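Local coordinates for Pbp related beta-lactamase (Pyrococcus abyssi, PDB 2QMI), which belongs to the penicillin-binding protein and beta-lactamase family, assembles into an octamer and probably acts as a self-compartmentalizing archaeal peptidase, at residues I57-K62 and V300-S305; G123-D128 and V223-P228; M194-F199 and L238-D243; D209-Y214 and L326-G331. All coordinates share one frame; numbering follows the deposited sequence.

Interaction 1 (I57-K62 and V300-S305); sequences IGSITK and VGHSGS
H302 packs against S59, with K62 close by, where strand 297-305 passes the start of helix 61-74, a layout consistent with the SxxK active site of the penicillin-binding protein fold: S59 and K62 would be its serine and lysine, and H302, S303 and G304 the K(T/S)G-like strand. The first contact along the strand is the H302 ring. Its CG stands anti to the backbone N (chi1 -157°). S59 O sits over one face, offset toward the rim, 3.6 Å from H302 ND1, while S59 CB approaches H302 CE1 at 3.5 Å. Both ring nitrogens are engaged: ND1 donates to S303 O at 2.6 Å, nearly in the ring plane, and NE2 bonds Y284. Y160 hydrogen-bonds both S59 OG and K62 NZ through its hydroxyl, while N162 and the D234 carbonyl hold the lysine. H302 O rests 3.5 Å from I60 CG1. S303 turns its side chain away but leaves its O 3.4 Å from S59 CB. At G304, without a side chain, the backbones close to 4.2 Å between its CA and S59 CA. A G304 CA-H...O contact reaches I57 O (3.4 Å, 161° at the hydrogen). S305 N stands 4.1 Å from G58 CA.

Interaction 2 (G123-D128 and V223-P228); sequences GMVGGD and VPQPFP
V125 and Q225 carry this contact, their side chains crossing at about a right angle. The polar part is close but not bonded: Q225 NE2 lies 3.1 Å from V125 O, yet the angle is too poor for a hydrogen bond. What remains is van der Waals contact with the amide. The Q225 chain bends at chi2 (-79°), which turns CD toward the valine, and NE2 comes within 3.4 Å of V125 CB. Q225 CD is 3.9 Å from V125 CG1, the branch that stands anti to the carbonyl carbon.

A second, apolar touch is looser: M124 CG meets the P228 ring at CB, 4.3 Å away. In both pairs the backbones stay well apart, with 6.6 Å from V125 CA to Q225 CA, so side chains bridge the gap, the Q225 amide reaching the V125 backbone as well as its CB.

Bonds to other chains frame the pair. R46 of a second subunit hydrogen-bonds the carbonyls of P226 and F227 and packs on M124 and Q225, while D128 forms a salt bridge with R395 of a third subunit. Within the chain, the backbone of Q225 pairs with G213. The result is the packing of a helix C-terminus, the end of helix 116-124 and the turn after it, against the second strand of the beta hairpin 213-216/222-225 and the proline-rich loop that follows, at a subunit interface of the octamer.

Interaction 3 (M194-F199 and L238-D243); sequences MNRSYF and LSSVLD
The carboxylate of D243, in the first turn of helix 241-252 capped by S240, is gripped by R196 and S197 through a single oxygen, OD2: the backbone N of R196 donates to its syn lone pair (3.0 Å) and S197 OG, anti to its own carbonyl carbon (chi1 -60°), to its anti lone pair (2.8 Å). Of the other flat groups, the Y198 ring has R196 C over one face, offset toward the rim, and S240 OG lies obliquely to the R196 guanidinium, linked to NH1 through a water. The guanidinium is also held from outside, by a salt bridge to D207 and by the carbonyl of E52; D207 also bonds the Y198 hydroxyl.

S240 is the N-cap, its OG accepting from D243 N at 3.3 Å, a nearly straight bond of 164°, and the helix end may stabilise the aspartate's negative charge. Y198 and L238 form a single antiparallel bridge, a hydrogen-bonded pair, Y198 N to L238 O at 2.8 Å and L238 N to Y198 O at 3.0 Å, joining the loop to the short strand 238-239. M194 runs obliquely across the aspartate and brings CG to 3.5 Å from D243 O. The second carboxylate oxygen is satisfied by water: D243 OD1 accepts from one water that also takes the N195 N-H, and at 2.6 Å from the one between S240 OG and R196 NH1.

Interaction 4 (D209-Y214 and L326-G331); sequences DVAMGY and LENSSG
Y214 and N328 lie side by side and point the same way, the tyrosine ring and the asparagine amide turned 76° from each other. They join the hairpin strand 213-216 to the end of strand 321-327, a member of the large antiparallel sheet of the beta-lactamase fold. Y214 CG stands anti to the carbonyl carbon (chi1 -71°), beside the backbone N; the ring presents an edge to N328. There ND2 comes within 3.6 Å of Y214 CE2, and N328 O lies in the ring plane, 3.7 Å from Y214 CD2. Both side chains have their polar ends held beyond the contact: N328 ND2 donates to R41 O, while Y214 OH bonds V43 N and E44. The placing of N328 OD1 is doubtful: as modelled it is 2.5 Å from M212 O, another acceptor, and 3.1 Å from A211 CB. N328 O also stands 3.4 Å from Y214 CB, at the root of the ring. One residue on, S329 takes over from N328. Its CB packs 3.3 Å from Y214 O, and its own carbonyl receives a hydrogen bond from T310. A water completes the link, donating to Y214 O at 2.8 Å and weakly accepting from S330 OG.

How the interactions relate
From the N terminus, residues 57-62 open interaction 1, whose loop closes only at 300-305 and so encloses interactions 2 and 3 completely. Interaction 2 starts at 123-128 and closes at 223-228; interaction 3 starts inside it at 194-199 and closes after it, at 238-243, so the two cross. Interaction 4 begins at 209-214 and closes last, at 326-331, crossing the other three. Two of them meet at the hairpin 213-216/222-225, where interactions 2 and 4 sit on paired strands. L326 packs against S239, S240 and V241 of interaction 3 and I57 of interaction 1, tying the large sheet to the regions where helices 61-74 and 241-252 begin.

Interaction 1 (I57-K62 and V300-S305)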
loop_
_atom_site.group_PDB
_atom_site.type_symbol
_atom_site.label_atom_id
_atom_site.label_comp_id
_atom_site.label_asym_id
_atom_site.label_seq_id
_atom_site.Cartn_x
_atom_site.Cartn_y
_atom_site.Cartn_z
ATOM N N ILE A 57 20.186 36.885 -3.936
ATOM C CA ILE A 57 21.616 36.633 -3.795
ATOM C C ILE A 57 22.024 36.098 -2.432
ATOM O O ILE A 57 23.178 35.725 -2.231
ATOM C CB ILE A 57 22.449 37.905 -4.114
ATOM C CG1 ILE A 57 22.277 38.953 -3.014
ATOM C CG2 ILE A 57 22.007 38.482 -5.450
ATOM C CD1 ILE A 57 23.214 40.141 -3.163
ATOM N N GLY A 58 21.075 36.058 -1.501
ATOM C CA GLY A 58 21.369 35.557 -0.171
ATOM C C GLY A 58 22.479 36.278 0.574
ATOM O O GLY A 58 22.601 37.496 0.510
ATOM N N SER A 59 23.303 35.508 1.276
ATOM C CA SER A 59 24.403 36.048 2.064
ATOM C C SER A 59 25.382 36.966 1.346
ATOM O O SER A 59 26.266 37.530 1.986
ATOM C CB SER A 59 25.186 34.910 2.720
ATOM O OG SER A 59 24.432 34.317 3.754
ATOM N N ILE A 60 25.256 37.113 0.031
ATOM C CA ILE A 60 26.166 38.014 -0.666
ATOM C C ILE A 60 25.770 39.418 -0.215
ATOM O O ILE A 60 26.525 40.381 -0.363
ATOM C CB ILE A 60 26.051 37.878 -2.200
ATOM C CG1 ILE A 60 26.443 36.458 -2.614
ATOM C CG2 ILE A 60 26.973 38.892 -2.891
ATOM C CD1 ILE A 60 26.343 36.192 -4.108
ATOM N N THR A 61 24.574 39.507 0.364
ATOM C CA THR A 61 24.049 40.762 0.889
ATOM C C THR A 61 24.942 41.192 2.054
ATOM O O THR A 61 25.118 42.383 2.291
ATOM C CB THR A 61 22.588 40.606 1.423
ATOM O OG1 THR A 61 21.721 40.167 0.368
ATOM C CG2 THR A 61 22.071 41.936 1.962
ATOM N N LYS A 62 25.507 40.223 2.775
ATOM C CA LYS A 62 26.364 40.537 3.915
ATOM C C LYS A 62 27.496 41.515 3.585
ATOM O O LYS A 62 27.815 42.383 4.401
ATOM C CB LYS A 62 26.941 39.261 4.536
ATOM C CG LYS A 62 25.927 38.449 5.362
ATOM C CD LYS A 62 26.600 37.285 6.090
ATOM C CE LYS A 62 25.615 36.466 6.918
ATOM N NZ LYS A 62 24.566 35.801 6.091
ATOM N N VAL A 300 38.913 36.647 -2.965
ATOM C CA VAL A 300 37.960 37.256 -2.047
ATOM C C VAL A 300 36.571 37.034 -2.622
ATOM O O VAL A 300 36.321 37.344 -3.785
ATOM C CB VAL A 300 38.221 38.771 -1.877
ATOM C CG1 VAL A 300 37.193 39.373 -0.934
ATOM C CG2 VAL A 300 39.626 38.996 -1.323
ATOM N N GLY A 301 35.675 36.481 -1.815
ATOM C CA GLY A 301 34.328 36.228 -2.290
ATOM C C GLY A 301 33.397 35.773 -1.182
ATOM O O GLY A 301 33.796 35.681 -0.017
ATOM N N HIS A 302 32.151 35.490 -1.547
ATOM C CA HIS A 302 31.153 35.040 -0.592
ATOM C C HIS A 302 30.009 34.418 -1.375
ATOM O O HIS A 302 29.619 34.919 -2.437
ATOM C CB HIS A 302 30.636 36.222 0.240
ATOM C CG HIS A 302 30.060 35.827 1.564
ATOM N ND1 HIS A 302 28.913 35.075 1.684
ATOM C CD2 HIS A 302 30.512 36.026 2.826
ATOM C CE1 HIS A 302 28.687 34.821 2.960
ATOM N NE2 HIS A 302 29.644 35.386 3.673
ATOM N N SER A 303 29.496 33.309 -0.857
ATOM C CA SER A 303 28.391 32.604 -1.478
ATOM C C SER A 303 27.119 33.039 -0.782
ATOM O O SER A 303 27.165 33.707 0.259
ATOM C CB SER A 303 28.561 31.094 -1.313
ATOM O OG SER A 303 28.713 30.770 0.057
ATOM N N GLY A 304 25.987 32.657 -1.364
ATOM C CA GLY A 304 24.701 32.997 -0.789
ATOM C C GLY A 304 23.636 31.978 -1.132
ATOM O O GLY A 304 23.633 31.406 -2.219
ATOM N N SER A 305 22.724 31.739 -0.201
ATOM C CA SER A 305 21.654 30.791 -0.447
ATOM C C SER A 305 20.396 31.086 0.356
ATOM O O SER A 305 20.461 31.354 1.554
ATOM C CB SER A 305 22.117 29.373 -0.127
ATOM O OG SER A 305 21.022 28.480 -0.223
#

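Interaction 2 (G123-D128 and V223-P228)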
loop_
_atom_site.group_PDB
_atom_site.type_symbol
_atom_site.label_atom_id
_atom_site.label_comp_id
_atom_site.label_asym_id
_atom_site.label_seq_id
_atom_site.Cartn_x
_atom_site.Cartn_y
_atom_site.Cartn_z
ATOM N N GLY A 123 10.179 26.404 6.511
ATOM C CA GLY A 123 8.732 26.474 6.607
ATOM C C GLY A 123 8.105 27.225 5.448
ATOM O O GLY A 123 7.000 26.914 5.016
ATOM N N MET A 124 8.820 28.215 4.932
ATOM C CA MET A 124 8.315 29.017 3.832
ATOM C C MET A 124 8.237 28.246 2.516
ATOM O O MET A 124 7.639 28.727 1.558
ATOM C CB MET A 124 9.188 30.261 3.660
ATOM C CG MET A 124 8.415 31.565 3.505
ATOM S SD MET A 124 7.199 31.900 4.824
ATOM C CE MET A 124 8.222 31.766 6.250
ATOM N N VAL A 125 8.835 27.056 2.461
ATOM C CA VAL A 125 8.799 26.256 1.230
ATOM C C VAL A 125 8.145 24.877 1.403
ATOM O O VAL A 125 8.507 23.919 0.722
ATOM C CB VAL A 125 10.225 26.051 0.634
ATOM C CG1 VAL A 125 10.859 27.397 0.307
ATOM C CG2 VAL A 125 11.101 25.271 1.608
ATOM N N GLY A 126 7.185 24.780 2.315
ATOM C CA GLY A 126 6.505 23.516 2.542
ATOM C C GLY A 126 7.164 22.602 3.560
ATOM O O GLY A 126 6.641 21.524 3.856
ATOM N N GLY A 127 8.310 23.015 4.097
ATOM C CA GLY A 127 9.000 22.193 5.085
ATOM C C GLY A 127 8.202 21.952 6.361
ATOM O O GLY A 127 7.110 22.500 6.536
ATOM N N ASP A 128 8.745 21.143 7.267
ATOM C CA ASP A 128 8.050 20.838 8.513
ATOM C C ASP A 128 8.205 21.824 9.682
ATOM O O ASP A 128 7.280 21.952 10.491
ATOM C CB ASP A 128 8.403 19.422 8.990
ATOM C CG ASP A 128 7.684 18.347 8.194
ATOM O OD1 ASP A 128 6.482 18.542 7.890
ATOM O OD2 ASP A 128 8.305 17.305 7.881
ATOM N N VAL A 223 10.210 22.137 -8.142
ATOM C CA VAL A 223 9.007 22.793 -7.647
ATOM C C VAL A 223 9.251 24.286 -7.480
ATOM O O VAL A 223 10.146 24.695 -6.744
ATOM C CB VAL A 223 8.586 22.216 -6.281
ATOM C CG1 VAL A 223 7.285 22.867 -5.824
ATOM C CG2 VAL A 223 8.447 20.703 -6.371
ATOM N N PRO A 224 8.448 25.122 -8.156
ATOM C CA PRO A 224 8.607 26.577 -8.061
ATOM C C PRO A 224 8.307 27.133 -6.675
ATOM O O PRO A 224 7.338 26.739 -6.029
ATOM C CB PRO A 224 7.642 27.104 -9.122
ATOM C CG PRO A 224 6.552 26.082 -9.110
ATOM C CD PRO A 224 7.295 24.766 -9.004
ATOM N N GLN A 225 9.154 28.055 -6.226
ATOM C CA GLN A 225 8.998 28.687 -4.923
ATOM C C GLN A 225 9.393 30.152 -5.036
ATOM O O GLN A 225 10.484 30.473 -5.514
ATOM C CB GLN A 225 9.895 28.000 -3.882
ATOM C CG GLN A 225 9.454 26.592 -3.511
ATOM C CD GLN A 225 8.306 26.587 -2.526
ATOM O OE1 GLN A 225 7.620 27.593 -2.339
ATOM N NE2 GLN A 225 8.085 25.444 -1.892
ATOM N N PRO A 226 8.508 31.062 -4.602
ATOM C CA PRO A 226 8.783 32.502 -4.659
ATOM C C PRO A 226 9.810 32.910 -3.602
ATOM O O PRO A 226 10.026 32.193 -2.622
ATOM C CB PRO A 226 7.413 33.131 -4.392
ATOM C CG PRO A 226 6.430 32.035 -4.774
ATOM C CD PRO A 226 7.104 30.810 -4.239
ATOM N N PHE A 227 10.444 34.059 -3.805
ATOM C CA PHE A 227 11.433 34.558 -2.856
ATOM C C PHE A 227 10.807 34.617 -1.458
ATOM O O PHE A 227 9.615 34.902 -1.321
ATOM C CB PHE A 227 11.894 35.963 -3.261
ATOM C CG PHE A 227 13.039 36.478 -2.438
ATOM C CD1 PHE A 227 14.345 36.100 -2.730
ATOM C CD2 PHE A 227 12.807 37.290 -1.333
ATOM C CE1 PHE A 227 15.403 36.522 -1.931
ATOM C CE2 PHE A 227 13.855 37.714 -0.527
ATOM C CZ PHE A 227 15.156 37.329 -0.828
ATOM N N PRO A 228 11.598 34.340 -0.402
ATOM C CA PRO A 228 11.039 34.389 0.953
ATOM C C PRO A 228 11.187 35.785 1.565
ATOM O O PRO A 228 11.991 36.002 2.478
ATOM C CB PRO A 228 11.861 33.344 1.689
ATOM C CG PRO A 228 13.212 33.560 1.097
ATOM C CD PRO A 228 12.923 33.695 -0.390
#

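Interaction 3 (M194-F199 and L238-D243)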
loop_
_atom_site.group_PDB
_atom_site.type_symbol
_atom_site.label_atom_id
_atom_site.label_comp_id
_atom_site.label_asym_id
_atom_site.label_seq_id
_atom_site.Cartn_x
_atom_site.Cartn_y
_atom_site.Cartn_z
ATOM N N MET A 194 23.626 50.627 -9.616
ATOM C CA MET A 194 22.845 49.396 -9.582
ATOM C C MET A 194 21.363 49.723 -9.478
ATOM O O MET A 194 20.796 49.748 -8.382
ATOM C CB MET A 194 23.292 48.544 -8.396
ATOM C CG MET A 194 24.702 48.001 -8.577
ATOM S SD MET A 194 25.582 47.705 -7.055
ATOM C CE MET A 194 24.847 46.100 -6.551
ATOM N N ASN A 195 20.743 49.967 -10.633
ATOM C CA ASN A 195 19.336 50.332 -10.693
ATOM C C ASN A 195 18.370 49.162 -10.788
ATOM O O ASN A 195 17.164 49.369 -10.909
ATOM C CB ASN A 195 19.103 51.286 -11.866
ATOM C CG ASN A 195 20.034 52.492 -11.828
ATOM O OD1 ASN A 195 20.065 53.241 -10.846
ATOM N ND2 ASN A 195 20.800 52.684 -12.902
ATOM N N ARG A 196 18.892 47.939 -10.742
ATOM C CA ARG A 196 18.040 46.750 -10.798
ATOM C C ARG A 196 18.405 45.767 -9.684
ATOM O O ARG A 196 18.495 44.556 -9.891
ATOM C CB ARG A 196 18.124 46.093 -12.183
ATOM C CG ARG A 196 17.532 46.979 -13.281
ATOM C CD ARG A 196 17.402 46.298 -14.641
ATOM N NE ARG A 196 16.482 45.161 -14.627
ATOM C CZ ARG A 196 16.866 43.897 -14.758
ATOM N NH1 ARG A 196 18.149 43.611 -14.914
ATOM N NH2 ARG A 196 15.971 42.918 -14.722
ATOM N N SER A 197 18.625 46.326 -8.497
ATOM C CA SER A 197 18.951 45.562 -7.303
ATOM C C SER A 197 17.871 45.979 -6.309
ATOM O O SER A 197 17.744 47.163 -6.010
ATOM C CB SER A 197 20.343 45.948 -6.798
ATOM O OG SER A 197 21.325 45.688 -7.792
ATOM N N TYR A 198 17.098 45.025 -5.793
ATOM C CA TYR A 198 15.993 45.371 -4.897
ATOM C C TYR A 198 15.899 44.670 -3.537
ATOM O O TYR A 198 16.620 43.712 -3.250
ATOM C CB TYR A 198 14.671 45.123 -5.619
ATOM C CG TYR A 198 14.607 45.565 -7.071
ATOM C CD1 TYR A 198 14.388 46.903 -7.414
ATOM C CD2 TYR A 198 14.703 44.631 -8.104
ATOM C CE1 TYR A 198 14.262 47.300 -8.749
ATOM C CE2 TYR A 198 14.578 45.017 -9.438
ATOM C CZ TYR A 198 14.357 46.349 -9.752
ATOM O OH TYR A 198 14.230 46.721 -11.071
ATOM N N PHE A 199 14.963 45.162 -2.724
ATOM C CA PHE A 199 14.652 44.621 -1.399
ATOM C C PHE A 199 13.152 44.351 -1.306
ATOM O O PHE A 199 12.719 43.302 -0.822
ATOM C CB PHE A 199 15.019 45.621 -0.296
ATOM C CG PHE A 199 16.420 45.480 0.214
ATOM C CD1 PHE A 199 16.808 44.333 0.904
ATOM C CD2 PHE A 199 17.351 46.491 0.014
ATOM C CE1 PHE A 199 18.104 44.196 1.389
ATOM C CE2 PHE A 199 18.650 46.364 0.496
ATOM C CZ PHE A 199 19.029 45.214 1.185
ATOM N N LEU A 238 17.997 41.146 -3.877
ATOM C CA LEU A 238 17.797 40.482 -5.160
ATOM C C LEU A 238 18.508 41.367 -6.183
ATOM O O LEU A 238 18.423 42.591 -6.108
ATOM C CB LEU A 238 16.314 40.376 -5.519
ATOM C CG LEU A 238 15.403 39.458 -4.698
ATOM C CD1 LEU A 238 14.970 40.158 -3.423
ATOM C CD2 LEU A 238 14.179 39.092 -5.532
ATOM N N SER A 239 19.214 40.761 -7.130
ATOM C CA SER A 239 19.938 41.542 -8.121
ATOM C C SER A 239 20.213 40.692 -9.353
ATOM O O SER A 239 19.666 39.596 -9.492
ATOM C CB SER A 239 21.255 42.049 -7.508
ATOM O OG SER A 239 21.928 42.968 -8.354
ATOM N N SER A 240 21.049 41.209 -10.249
ATOM C CA SER A 240 21.427 40.505 -11.471
ATOM C C SER A 240 22.949 40.449 -11.497
ATOM O O SER A 240 23.603 41.146 -10.716
ATOM C CB SER A 240 20.921 41.253 -12.706
ATOM O OG SER A 240 21.718 42.395 -12.970
ATOM N N VAL A 241 23.515 39.630 -12.385
ATOM C CA VAL A 241 24.972 39.512 -12.470
ATOM C C VAL A 241 25.615 40.767 -13.059
ATOM O O VAL A 241 26.777 41.051 -12.792
ATOM C CB VAL A 241 25.424 38.273 -13.300
ATOM C CG1 VAL A 241 24.868 36.998 -12.680
ATOM C CG2 VAL A 241 24.980 38.408 -14.738
ATOM N N LEU A 242 24.863 41.513 -13.860
ATOM C CA LEU A 242 25.393 42.741 -14.438
ATOM C C LEU A 242 25.560 43.797 -13.347
ATOM O O LEU A 242 26.563 44.507 -13.316
ATOM C CB LEU A 242 24.469 43.270 -15.537
ATOM C CG LEU A 242 24.619 42.585 -16.892
ATOM C CD1 LEU A 242 23.654 43.195 -17.880
ATOM C CD2 LEU A 242 26.050 42.740 -17.382
ATOM N N ASP A 243 24.579 43.887 -12.451
ATOM C CA ASP A 243 24.631 44.846 -11.356
ATOM C C ASP A 243 25.754 44.466 -10.391
ATOM O O ASP A 243 26.489 45.332 -9.912
ATOM C CB ASP A 243 23.281 44.889 -10.617
ATOM C CG ASP A 243 22.328 45.937 -11.188
ATOM O OD1 ASP A 243 22.377 46.190 -12.410
ATOM O OD2 ASP A 243 21.518 46.500 -10.417
HETATM O O HOH W 1 21.493 48.557 -13.461
HETATM O O HOH W 2 21.078 44.653 -14.119
#

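Interaction 4 (D209-Y214 and L326-G331)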
loop_
_atom_site.group_PDB
_atom_site.type_symbol
_atom_site.label_atom_id
_atom_site.label_comp_id
_atom_site.label_asym_id
_atom_site.label_seq_id
_atom_site.Cartn_x
_atom_site.Cartn_y
_atom_site.Cartn_z
ATOM N N ASP A 209 12.195 41.000 -16.071
ATOM C CA ASP A 209 13.124 39.878 -16.204
ATOM C C ASP A 209 13.559 39.394 -14.814
ATOM O O ASP A 209 14.611 39.784 -14.298
ATOM C CB ASP A 209 14.354 40.289 -17.021
ATOM C CG ASP A 209 15.188 39.093 -17.469
ATOM O OD1 ASP A 209 15.131 38.042 -16.796
ATOM O OD2 ASP A 209 15.907 39.208 -18.488
ATOM N N VAL A 210 12.735 38.537 -14.220
ATOM C CA VAL A 210 12.984 37.996 -12.889
ATOM C C VAL A 210 12.781 36.491 -12.946
ATOM O O VAL A 210 11.843 36.009 -13.585
ATOM C CB VAL A 210 11.992 38.598 -11.849
ATOM C CG1 VAL A 210 12.290 38.056 -10.448
ATOM C CG2 VAL A 210 12.087 40.124 -11.864
ATOM N N ALA A 211 13.662 35.753 -12.282
ATOM C CA ALA A 211 13.570 34.304 -12.287
ATOM C C ALA A 211 12.774 33.761 -11.113
ATOM O O ALA A 211 12.844 34.279 -9.994
ATOM C CB ALA A 211 14.963 33.690 -12.289
ATOM N N MET A 212 12.007 32.715 -11.390
ATOM C CA MET A 212 11.213 32.044 -10.371
ATOM C C MET A 212 12.183 31.115 -9.639
ATOM O O MET A 212 13.107 30.582 -10.248
ATOM C CB MET A 212 10.096 31.229 -11.038
ATOM C CG MET A 212 9.359 30.260 -10.112
ATOM S SD MET A 212 8.680 31.059 -8.645
ATOM C CE MET A 212 7.292 31.966 -9.361
ATOM N N GLY A 213 11.992 30.946 -8.335
ATOM C CA GLY A 213 12.864 30.064 -7.585
ATOM C C GLY A 213 12.443 28.620 -7.798
ATOM O O GLY A 213 11.320 28.359 -8.240
ATOM N N TYR A 214 13.341 27.680 -7.496
ATOM C CA TYR A 214 13.043 26.257 -7.644
ATOM C C TYR A 214 13.714 25.396 -6.576
ATOM O O TYR A 214 14.871 25.606 -6.201
ATOM C CB TYR A 214 13.447 25.757 -9.038
ATOM C CG TYR A 214 12.547 26.267 -10.139
ATOM C CD1 TYR A 214 11.299 25.684 -10.377
ATOM C CD2 TYR A 214 12.919 27.364 -10.914
ATOM C CE1 TYR A 214 10.452 26.185 -11.357
ATOM C CE2 TYR A 214 12.077 27.874 -11.890
ATOM C CZ TYR A 214 10.849 27.289 -12.110
ATOM O OH TYR A 214 10.009 27.821 -13.063
ATOM N N LEU A 326 24.772 33.625 -10.614
ATOM C CA LEU A 326 23.488 33.520 -9.931
ATOM C C LEU A 326 22.768 32.270 -10.429
ATOM O O LEU A 326 22.882 31.908 -11.597
ATOM C CB LEU A 326 22.643 34.776 -10.177
ATOM C CG LEU A 326 23.195 36.037 -9.504
ATOM C CD1 LEU A 326 22.263 37.214 -9.736
ATOM C CD2 LEU A 326 23.363 35.772 -8.014
ATOM N N GLU A 327 22.026 31.616 -9.542
ATOM C CA GLU A 327 21.333 30.390 -9.900
ATOM C C GLU A 327 19.902 30.263 -9.374
ATOM O O GLU A 327 19.597 30.636 -8.243
ATOM C CB GLU A 327 22.159 29.188 -9.429
ATOM C CG GLU A 327 21.677 27.848 -9.958
ATOM C CD GLU A 327 22.535 26.697 -9.468
ATOM O OE1 GLU A 327 23.782 26.821 -9.542
ATOM O OE2 GLU A 327 21.961 25.674 -9.017
ATOM N N ASN A 328 19.059 29.691 -10.230
ATOM C CA ASN A 328 17.633 29.451 -10.018
ATOM C C ASN A 328 17.281 28.301 -9.072
ATOM O O ASN A 328 16.148 27.830 -9.074
ATOM C CB ASN A 328 16.986 29.165 -11.375
ATOM C CG ASN A 328 15.784 30.016 -11.620
ATOM O OD1 ASN A 328 15.532 30.950 -10.866
ATOM N ND2 ASN A 328 15.035 29.722 -12.678
ATOM N N SER A 329 18.252 27.844 -8.287
ATOM C CA SER A 329 18.047 26.739 -7.348
ATOM C C SER A 329 19.374 26.453 -6.655
ATOM O O SER A 329 20.273 27.296 -6.669
ATOM C CB SER A 329 17.562 25.482 -8.090
ATOM O OG SER A 329 18.493 25.082 -9.087
ATOM N N SER A 330 19.497 25.281 -6.037
ATOM C CA SER A 330 20.750 24.923 -5.375
ATOM C C SER A 330 21.243 23.586 -5.921
ATOM O O SER A 330 21.867 22.802 -5.204
ATOM C CB SER A 330 20.558 24.824 -3.859
ATOM O OG SER A 330 19.791 23.683 -3.523
ATOM N N GLY A 331 20.955 23.340 -7.198
ATOM C CA GLY A 331 21.360 22.101 -7.839
ATOM C C GLY A 331 22.865 21.925 -7.968
ATOM O O GLY A 331 23.379 20.813 -7.834
HETATM O O HOH W 3 16.671 24.158 -4.556
#